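Local coordinates for epidermin decarboxylase (Staphylococcus epidermidis, PDB 1G63), which catalyses the FMN-dependent oxidative decarboxylation of the C-terminal cysteine residue of the epidermin precursor, forming a carbon-carbon double bond, at residues B[2-15]-B[73-86]. Numbering follows the deposited sequence.
Sequences YGKLLICATASINV and NHEYILVLPASANT. With FMN (flavin mononucleotide), chain N.
Thr10 and Pro81 meet where two parallel strands, 5-9 and the one beginning at Tyr76, lead toward the flavin. The Thr10 hydroxyl gives its proton to Pro81 O, with OG1 2.7 Å away and above the carbonyl plane, and takes a weak bond from Ser83 N. Thr10 N adds a weak bond to the same carbonyl, which thus has two donors from one residue. Its chi1 of 66° sets Thr10 OG1 between the backbone N and the carbonyl carbon, from where it reaches both Pro81 O and Ser83 N; CG2 meets Thr86 OG1 tip to tip.

Behind this corner the backbone ladder is regular from Leu6 to Cys8. Leu6 N donates to Tyr76 O, Leu78 N to Leu6 O at 2.8 Å and Cys8 N to Leu78 O, all nearly straight. The next rung, Leu80 N to Cys8 O, is bent to 131° just before the cis peptide of Pro81. At the other end Lys4 O accepts from Glu75 N at 2.9 Å and only weakly from Tyr76 N. Leu6 CB lies over one face of the His74 imidazole, 3.6 Å from its centroid, while both ring nitrogens are satisfied, ND1 by Ile70 O and NE2 by Asn33 OD1.

Next to the flavin, Ala11 N donates to FMN O2P at 2.6 Å and Ser83 OG to FMN O1P. Ser83 also N-caps the next helix, accepting from Thr86 N, and Ala84 N binds flavin O2. Ser12 OG hydrogen-bonds Asn115 OD1 and accepts from Asn14 N in an ST turn.

This is the centre of a Rossmann-like parallel sheet: strand 32-36 flanks 5-9, strand 110-114 lies beside strand 76-82, and helix 98-105 covers Leu6, Cys8 and Thr10.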
ATOM      1  N   TYR B   2      -1.119  33.052 -34.144  1.00 64.51           N
ATOM      2  CA  TYR B   2      -0.861  34.104 -33.161  1.00 61.94           C
ATOM      3  C   TYR B   2       0.110  33.883 -32.003  1.00 59.98           C
ATOM      4  O   TYR B   2       0.402  34.824 -31.256  1.00 60.26           O
ATOM      5  CB  TYR B   2      -2.187  34.587 -32.580  1.00 62.23           C
ATOM      6  CG  TYR B   2      -3.186  35.027 -33.617  1.00 63.12           C
ATOM      7  CD1 TYR B   2      -3.938  34.093 -34.325  1.00 63.71           C
ATOM      8  CD2 TYR B   2      -3.386  36.381 -33.886  1.00 63.53           C
ATOM      9  CE1 TYR B   2      -4.871  34.496 -35.275  1.00 65.20           C
ATOM     10  CE2 TYR B   2      -4.312  36.797 -34.833  1.00 64.72           C
ATOM     11  CZ  TYR B   2      -5.052  35.850 -35.523  1.00 65.68           C
ATOM     12  OH  TYR B   2      -5.979  36.262 -36.454  1.00 67.58           O
ATOM     13  N   GLY B   3       0.617  32.671 -31.832  1.00 56.09           N
ATOM     14  CA  GLY B   3       1.531  32.456 -30.726  1.00 51.81           C
ATOM     15  C   GLY B   3       0.987  31.464 -29.712  1.00 48.85           C
ATOM     16  O   GLY B   3      -0.190  31.099 -29.755  1.00 48.14           O
ATOM     17  N   LYS B   4       1.844  31.042 -28.789  1.00 44.44           N
ATOM     18  CA  LYS B   4       1.472  30.061 -27.779  1.00 40.80           C
ATOM     19  C   LYS B   4       0.298  30.426 -26.869  1.00 36.69           C
ATOM     20  O   LYS B   4       0.237  31.508 -26.293  1.00 34.27           O
ATOM     21  CB  LYS B   4       2.707  29.697 -26.948  1.00 42.07           C
ATOM     22  CG  LYS B   4       3.805  29.056 -27.780  1.00 41.98           C
ATOM     23  CD  LYS B   4       5.030  28.742 -26.957  1.00 42.91           C
ATOM     24  CE  LYS B   4       6.135  28.196 -27.840  1.00 43.66           C
ATOM     25  NZ  LYS B   4       7.382  27.925 -27.076  1.00 44.33           N
ATOM     26  N   LEU B   5      -0.638  29.492 -26.763  1.00 34.10           N
ATOM     27  CA  LEU B   5      -1.828  29.663 -25.945  1.00 32.56           C
ATOM     28  C   LEU B   5      -1.950  28.556 -24.893  1.00 31.85           C
ATOM     29  O   LEU B   5      -1.772  27.372 -25.190  1.00 31.12           O
ATOM     30  CB  LEU B   5      -3.071  29.681 -26.840  1.00 31.53           C
ATOM     31  CG  LEU B   5      -4.443  29.818 -26.165  1.00 32.48           C
ATOM     32  CD1 LEU B   5      -5.403  30.503 -27.109  1.00 31.81           C
ATOM     33  CD2 LEU B   5      -4.976  28.457 -25.752  1.00 30.60           C
ATOM     34  N   LEU B   6      -2.252  28.954 -23.661  1.00 30.59           N
ATOM     35  CA  LEU B   6      -2.408  28.007 -22.564  1.00 29.66           C
ATOM     36  C   LEU B   6      -3.855  27.925 -22.101  1.00 29.10           C
ATOM     37  O   LEU B   6      -4.505  28.950 -21.891  1.00 28.26           O
ATOM     38  CB  LEU B   6      -1.529  28.408 -21.377  1.00 27.62           C
ATOM     39  CG  LEU B   6      -1.757  27.646 -20.064  1.00 27.28           C
ATOM     40  CD1 LEU B   6      -1.547  26.153 -20.277  1.00 27.21           C
ATOM     41  CD2 LEU B   6      -0.816  28.170 -18.992  1.00 24.80           C
ATOM     42  N   ILE B   7      -4.361  26.704 -21.962  1.00 28.56           N
ATOM     43  CA  ILE B   7      -5.720  26.505 -21.485  1.00 27.57           C
ATOM     44  C   ILE B   7      -5.645  26.024 -20.044  1.00 27.55           C
ATOM     45  O   ILE B   7      -4.961  25.048 -19.741  1.00 28.09           O
ATOM     46  CB  ILE B   7      -6.486  25.425 -22.280  1.00 26.93           C
ATOM     47  CG1 ILE B   7      -6.761  25.901 -23.703  1.00 25.71           C
ATOM     48  CG2 ILE B   7      -7.807  25.088 -21.562  1.00 24.42           C
ATOM     49  CD1 ILE B   7      -7.455  24.852 -24.558  1.00 25.45           C
ATOM     50  N   CYS B   8      -6.332  26.729 -19.156  1.00 26.40           N
ATOM     51  CA  CYS B   8      -6.391  26.339 -17.754  1.00 25.52           C
ATOM     52  C   CYS B   8      -7.806  25.802 -17.565  1.00 25.17           C
ATOM     53  O   CYS B   8      -8.763  26.573 -17.526  1.00 25.53           O
ATOM     54  CB  CYS B   8      -6.138  27.548 -16.842  1.00 23.97           C
ATOM     55  SG  CYS B   8      -4.394  28.095 -16.830  1.00 20.39           S
ATOM     56  N   ALA B   9      -7.932  24.480 -17.485  1.00 24.43           N
ATOM     57  CA  ALA B   9      -9.232  23.829 -17.330  1.00 23.67           C
ATOM     58  C   ALA B   9      -9.566  23.515 -15.872  1.00 23.33           C
ATOM     59  O   ALA B   9      -8.734  23.008 -15.120  1.00 20.89           O
ATOM     60  CB  ALA B   9      -9.276  22.554 -18.163  1.00 22.58           C
ATOM     61  N   THR B  10     -10.802  23.811 -15.489  1.00 23.87           N
ATOM     62  CA  THR B  10     -11.264  23.580 -14.129  1.00 22.80           C
ATOM     63  C   THR B  10     -12.387  22.548 -14.076  1.00 24.59           C
ATOM     64  O   THR B  10     -12.930  22.138 -15.117  1.00 22.82           O
ATOM     65  CB  THR B  10     -11.731  24.903 -13.473  1.00 22.27           C
ATOM     66  OG1 THR B  10     -12.901  25.399 -14.139  1.00 20.30           O
ATOM     67  CG2 THR B  10     -10.622  25.945 -13.556  1.00 19.29           C
ATOM     68  N   ALA B  11     -12.734  22.146 -12.855  1.00 24.68           N
ATOM     69  CA  ALA B  11     -13.750  21.128 -12.612  1.00 26.07           C
ATOM     70  C   ALA B  11     -15.187  21.476 -12.986  1.00 27.59           C
ATOM     71  O   ALA B  11     -16.093  21.449 -12.152  1.00 27.63           O
ATOM     72  CB  ALA B  11     -13.684  20.669 -11.161  1.00 25.20           C
ATOM     73  N   SER B  12     -15.382  21.805 -14.253  1.00 29.76           N
ATOM     74  CA  SER B  12     -16.703  22.087 -14.788  1.00 30.96           C
ATOM     75  C   SER B  12     -17.066  20.834 -15.575  1.00 31.37           C
ATOM     76  O   SER B  12     -16.200  20.208 -16.180  1.00 31.13           O
ATOM     77  CB  SER B  12     -16.666  23.278 -15.740  1.00 32.54           C
ATOM     78  OG  SER B  12     -17.770  23.236 -16.635  1.00 31.63           O
ATOM     79  N   ILE B  13     -18.339  20.462 -15.566  1.00 32.56           N
ATOM     80  CA  ILE B  13     -18.781  19.277 -16.284  1.00 32.20           C
ATOM     81  C   ILE B  13     -18.311  19.289 -17.740  1.00 32.74           C
ATOM     82  O   ILE B  13     -18.005  18.239 -18.304  1.00 32.17           O
ATOM     83  CB  ILE B  13     -20.332  19.150 -16.246  1.00 33.21           C
ATOM     84  CG1 ILE B  13     -20.777  17.880 -16.972  1.00 32.26           C
ATOM     85  CG2 ILE B  13     -20.975  20.380 -16.878  1.00 32.13           C
ATOM     86  CD1 ILE B  13     -20.193  16.607 -16.404  1.00 32.91           C
ATOM     87  N   ASN B  14     -18.237  20.473 -18.343  1.00 33.15           N
ATOM     88  CA  ASN B  14     -17.821  20.564 -19.739  1.00 34.48           C
ATOM     89  C   ASN B  14     -16.345  20.351 -20.005  1.00 33.88           C
ATOM     90  O   ASN B  14     -15.912  20.418 -21.154  1.00 34.07           O
ATOM     91  CB  ASN B  14     -18.259  21.893 -20.345  1.00 35.61           C
ATOM     92  CG  ASN B  14     -19.750  21.969 -20.526  1.00 36.22           C
ATOM     93  OD1 ASN B  14     -20.441  22.672 -19.792  1.00 38.30           O
ATOM     94  ND2 ASN B  14     -20.263  21.225 -21.495  1.00 36.71           N
ATOM     95  N   VAL B  15     -15.568  20.097 -18.960  1.00 33.11           N
ATOM     96  CA  VAL B  15     -14.148  19.854 -19.152  1.00 33.06           C
ATOM     97  C   VAL B  15     -13.993  18.533 -19.915  1.00 33.88           C
ATOM     98  O   VAL B  15     -12.943  18.261 -20.498  1.00 32.95           O
ATOM     99  CB  VAL B  15     -13.399  19.773 -17.804  1.00 31.99           C
ATOM    100  CG1 VAL B  15     -13.837  18.544 -17.036  1.00 31.70           C
ATOM    101  CG2 VAL B  15     -11.900  19.770 -18.044  1.00 29.78           C
ATOM    102  N   ASN B  73       6.037  31.892 -21.303  1.00 40.13           N
ATOM    103  CA  ASN B  73       5.993  31.059 -22.497  1.00 39.40           C
ATOM    104  C   ASN B  73       4.692  31.174 -23.286  1.00 38.55           C
ATOM    105  O   ASN B  73       4.559  30.584 -24.354  1.00 38.78           O
ATOM    106  CB  ASN B  73       6.214  29.594 -22.114  1.00 41.37           C
ATOM    107  CG  ASN B  73       6.328  28.684 -23.324  1.00 44.12           C
ATOM    108  OD1 ASN B  73       5.868  27.533 -23.301  1.00 43.99           O
ATOM    109  ND2 ASN B  73       6.958  29.186 -24.386  1.00 44.09           N
ATOM    110  N   HIS B  74       3.725  31.921 -22.772  1.00 37.83           N
ATOM    111  CA  HIS B  74       2.459  32.059 -23.479  1.00 37.31           C
ATOM    112  C   HIS B  74       2.014  33.503 -23.685  1.00 37.16           C
ATOM    113  O   HIS B  74       2.281  34.377 -22.870  1.00 36.80           O
ATOM    114  CB  HIS B  74       1.344  31.293 -22.747  1.00 36.55           C
ATOM    115  CG  HIS B  74       1.583  29.819 -22.644  1.00 35.02           C
ATOM    116  ND1 HIS B  74       2.373  29.257 -21.662  1.00 32.88           N
ATOM    117  CD2 HIS B  74       1.156  28.791 -23.415  1.00 34.78           C
ATOM    118  CE1 HIS B  74       2.423  27.948 -21.833  1.00 32.30           C
ATOM    119  NE2 HIS B  74       1.694  27.639 -22.890  1.00 34.31           N
ATOM    120  N   GLU B  75       1.325  33.740 -24.791  1.00 38.97           N
ATOM    121  CA  GLU B  75       0.818  35.066 -25.101  1.00 41.10           C
ATOM    122  C   GLU B  75      -0.627  35.183 -24.628  1.00 39.69           C
ATOM    123  O   GLU B  75      -1.099  36.267 -24.302  1.00 39.58           O
ATOM    124  CB  GLU B  75       0.912  35.324 -26.608  1.00 43.06           C
ATOM    125  CG  GLU B  75       2.335  35.612 -27.096  1.00 48.18           C
ATOM    126  CD  GLU B  75       2.407  35.844 -28.605  1.00 51.01           C
ATOM    127  OE1 GLU B  75       1.670  36.714 -29.122  1.00 51.68           O
ATOM    128  OE2 GLU B  75       3.205  35.154 -29.277  1.00 52.34           O
ATOM    129  N   TYR B  76      -1.321  34.054 -24.586  1.00 38.59           N
ATOM    130  CA  TYR B  76      -2.705  34.031 -24.142  1.00 37.50           C
ATOM    131  C   TYR B  76      -2.926  32.913 -23.132  1.00 35.22           C
ATOM    132  O   TYR B  76      -2.427  31.801 -23.297  1.00 34.83           O
ATOM    133  CB  TYR B  76      -3.654  33.817 -25.325  1.00 38.94           C
ATOM    134  CG  TYR B  76      -3.312  34.621 -26.549  1.00 41.60           C
ATOM    135  CD1 TYR B  76      -2.306  34.206 -27.417  1.00 42.07           C
ATOM    136  CD2 TYR B  76      -3.991  35.803 -26.845  1.00 42.40           C
ATOM    137  CE1 TYR B  76      -1.983  34.945 -28.550  1.00 43.30           C
ATOM    138  CE2 TYR B  76      -3.680  36.551 -27.975  1.00 42.08           C
ATOM    139  CZ  TYR B  76      -2.671  36.116 -28.826  1.00 43.81           C
ATOM    140  OH  TYR B  76      -2.347  36.847 -29.955  1.00 42.77           O
ATOM    141  N   ILE B  77      -3.678  33.219 -22.085  1.00 33.33           N
ATOM    142  CA  ILE B  77      -3.998  32.246 -21.055  1.00 30.60           C
ATOM    143  C   ILE B  77      -5.509  32.254 -20.872  1.00 30.39           C
ATOM    144  O   ILE B  77      -6.090  33.253 -20.455  1.00 29.91           O
ATOM    145  CB  ILE B  77      -3.313  32.590 -19.719  1.00 29.16           C
ATOM    146  CG1 ILE B  77      -1.798  32.595 -19.909  1.00 27.07           C
ATOM    147  CG2 ILE B  77      -3.707  31.569 -18.652  1.00 27.41           C
ATOM    148  CD1 ILE B  77      -1.019  32.987 -18.670  1.00 26.15           C
ATOM    149  N   LEU B  78      -6.140  31.136 -21.208  1.00 29.49           N
ATOM    150  CA  LEU B  78      -7.581  31.004 -21.093  1.00 28.63           C
ATOM    151  C   LEU B  78      -7.944  30.060 -19.962  1.00 28.87           C
ATOM    152  O   LEU B  78      -7.301  29.030 -19.768  1.00 29.99           O
ATOM    153  CB  LEU B  78      -8.181  30.429 -22.384  1.00 28.33           C
ATOM    154  CG  LEU B  78      -8.221  31.214 -23.696  1.00 29.69           C
ATOM    155  CD1 LEU B  78      -6.836  31.726 -24.074  1.00 28.68           C
ATOM    156  CD2 LEU B  78      -8.775  30.308 -24.773  1.00 28.76           C
ATOM    157  N   VAL B  79      -8.966  30.412 -19.202  1.00 27.91           N
ATOM    158  CA  VAL B  79      -9.433  29.524 -18.163  1.00 28.78           C
ATOM    159  C   VAL B  79     -10.752  29.057 -18.781  1.00 28.37           C
ATOM    160  O   VAL B  79     -11.761  29.766 -18.780  1.00 27.36           O
ATOM    161  CB  VAL B  79      -9.613  30.254 -16.817  1.00 30.17           C
ATOM    162  CG1 VAL B  79     -10.443  31.474 -17.005  1.00 32.25           C
ATOM    163  CG2 VAL B  79     -10.248  29.313 -15.795  1.00 28.74           C
ATOM    164  N   LEU B  80     -10.702  27.857 -19.348  1.00 27.52           N
ATOM    165  CA  LEU B  80     -11.823  27.277 -20.065  1.00 26.84           C
ATOM    166  C   LEU B  80     -11.908  25.764 -19.844  1.00 27.10           C
ATOM    167  O   LEU B  80     -10.986  25.037 -20.186  1.00 27.54           O
ATOM    168  CB  LEU B  80     -11.631  27.575 -21.561  1.00 25.13           C
ATOM    169  CG  LEU B  80     -12.515  26.954 -22.637  1.00 25.21           C
ATOM    170  CD1 LEU B  80     -13.907  27.548 -22.588  1.00 24.26           C
ATOM    171  CD2 LEU B  80     -11.882  27.209 -23.995  1.00 27.40           C
ATOM    172  N   PRO B  81     -12.997  25.280 -19.219  1.00 26.82           N
ATOM    173  CA  PRO B  81     -14.128  26.067 -18.710  1.00 26.52           C
ATOM    174  C   PRO B  81     -13.677  26.685 -17.395  1.00 25.42           C
ATOM    175  O   PRO B  81     -12.766  26.163 -16.747  1.00 24.33           O
ATOM    176  CB  PRO B  81     -15.224  25.026 -18.468  1.00 25.27           C
ATOM    177  CG  PRO B  81     -14.712  23.767 -19.118  1.00 28.47           C
ATOM    178  CD  PRO B  81     -13.231  23.847 -18.997  1.00 27.36           C
ATOM    179  N   ALA B  82     -14.309  27.785 -17.004  1.00 24.86           N
ATOM    180  CA  ALA B  82     -13.962  28.449 -15.758  1.00 24.73           C
ATOM    181  C   ALA B  82     -15.070  28.237 -14.730  1.00 25.76           C
ATOM    182  O   ALA B  82     -16.212  28.655 -14.935  1.00 26.40           O
ATOM    183  CB  ALA B  82     -13.746  29.926 -16.002  1.00 22.73           C
ATOM    184  N   SER B  83     -14.721  27.584 -13.628  1.00 26.29           N
ATOM    185  CA  SER B  83     -15.672  27.307 -12.549  1.00 24.80           C
ATOM    186  C   SER B  83     -15.860  28.531 -11.661  1.00 24.72           C
ATOM    187  O   SER B  83     -15.007  29.420 -11.620  1.00 23.79           O
ATOM    188  CB  SER B  83     -15.159  26.150 -11.690  1.00 23.27           C
ATOM    189  OG  SER B  83     -13.914  26.490 -11.089  1.00 20.77           O
ATOM    190  N   ALA B  84     -16.981  28.567 -10.946  1.00 23.46           N
ATOM    191  CA  ALA B  84     -17.261  29.671 -10.049  1.00 22.65           C
ATOM    192  C   ALA B  84     -16.136  29.734  -9.022  1.00 22.02           C
ATOM    193  O   ALA B  84     -15.639  30.806  -8.699  1.00 23.96           O
ATOM    194  CB  ALA B  84     -18.595  29.454  -9.357  1.00 21.03           C
ATOM    195  N   ASN B  85     -15.725  28.570  -8.531  1.00 21.38           N
ATOM    196  CA  ASN B  85     -14.669  28.475  -7.535  1.00 20.19           C
ATOM    197  C   ASN B  85     -13.349  29.128  -7.961  1.00 20.98           C
ATOM    198  O   ASN B  85     -12.787  29.940  -7.226  1.00 20.76           O
ATOM    199  CB  ASN B  85     -14.421  27.011  -7.171  1.00 20.25           C
ATOM    200  CG  ASN B  85     -13.262  26.844  -6.190  1.00 21.69           C
ATOM    201  OD1 ASN B  85     -12.239  26.234  -6.512  1.00 22.44           O
ATOM    202  ND2 ASN B  85     -13.418  27.392  -4.994  1.00 15.32           N
ATOM    203  N   THR B  86     -12.852  28.776  -9.142  1.00 20.21           N
ATOM    204  CA  THR B  86     -11.605  29.341  -9.618  1.00 22.20           C
ATOM    205  C   THR B  86     -11.736  30.832  -9.923  1.00 22.94           C
ATOM    206  O   THR B  86     -10.814  31.606  -9.663  1.00 24.40           O
ATOM    207  CB  THR B  86     -11.089  28.585 -10.860  1.00 23.02           C
ATOM    208  OG1 THR B  86     -10.579  27.312 -10.445  1.00 22.16           O
ATOM    209  CG2 THR B  86      -9.982  29.358 -11.553  1.00 21.81           C
TER
HETATM  210  N1  FMN N 501     -18.719  24.005 -10.870  1.00 30.19           N
HETATM  211  C2  FMN N 501     -18.789  25.009 -11.800  1.00 30.16           C
HETATM  212  O2  FMN N 501     -18.419  26.129 -11.600  1.00 31.08           O
HETATM  213  N3  FMN N 501     -19.342  24.715 -13.091  1.00 29.52           N
HETATM  214  C4  FMN N 501     -19.815  23.510 -13.483  1.00 29.68           C
HETATM  215  O4  FMN N 501     -20.302  23.366 -14.615  1.00 30.20           O
HETATM  216  C4A FMN N 501     -19.766  22.441 -12.477  1.00 30.21           C
HETATM  217  N5  FMN N 501     -20.161  21.209 -12.774  1.00 32.71           N
HETATM  218  C5A FMN N 501     -19.943  20.197 -11.882  1.00 31.73           C
HETATM  219  C6  FMN N 501     -20.278  18.820 -12.244  1.00 32.44           C
HETATM  220  C7  FMN N 501     -20.216  17.783 -11.358  1.00 32.15           C
HETATM  221  C7M FMN N 501     -20.565  16.348 -11.783  1.00 30.77           C
HETATM  222  C8  FMN N 501     -19.559  17.998 -10.053  1.00 31.77           C
HETATM  223  C8M FMN N 501     -19.337  16.860  -9.087  1.00 31.13           C
HETATM  224  C9  FMN N 501     -19.262  19.306  -9.682  1.00 29.69           C
HETATM  225  C9A FMN N 501     -19.426  20.413 -10.538  1.00 30.45           C
HETATM  226  N10 FMN N 501     -19.114  21.769 -10.212  1.00 27.80           N
HETATM  227  C10 FMN N 501     -19.163  22.783 -11.160  1.00 28.94           C
HETATM  228  C1' FMN N 501     -18.559  22.084  -8.887  1.00 25.95           C
HETATM  229  C2' FMN N 501     -17.013  22.124  -8.972  1.00 23.53           C
HETATM  230  O2' FMN N 501     -16.412  20.918  -9.449  1.00 23.94           O
HETATM  231  C3' FMN N 501     -16.423  22.448  -7.601  1.00 22.46           C
HETATM  232  O3' FMN N 501     -16.869  23.781  -7.187  1.00 19.97           O
HETATM  233  C4' FMN N 501     -14.905  22.392  -7.506  1.00 23.26           C
HETATM  234  O4' FMN N 501     -14.464  22.525  -6.132  1.00 22.15           O
HETATM  235  C5' FMN N 501     -14.180  23.412  -8.370  1.00 24.06           C
HETATM  236  O5' FMN N 501     -12.753  23.202  -8.311  1.00 25.55           O
HETATM  237  P   FMN N 501     -11.732  23.864  -9.330  1.00 21.73           P
HETATM  238  O1P FMN N 501     -11.941  25.344  -9.262  1.00 24.48           O
HETATM  239  O2P FMN N 501     -11.980  23.278 -10.668  1.00 25.14           O
HETATM  240  O3P FMN N 501     -10.321  23.440  -8.784  1.00 25.23           O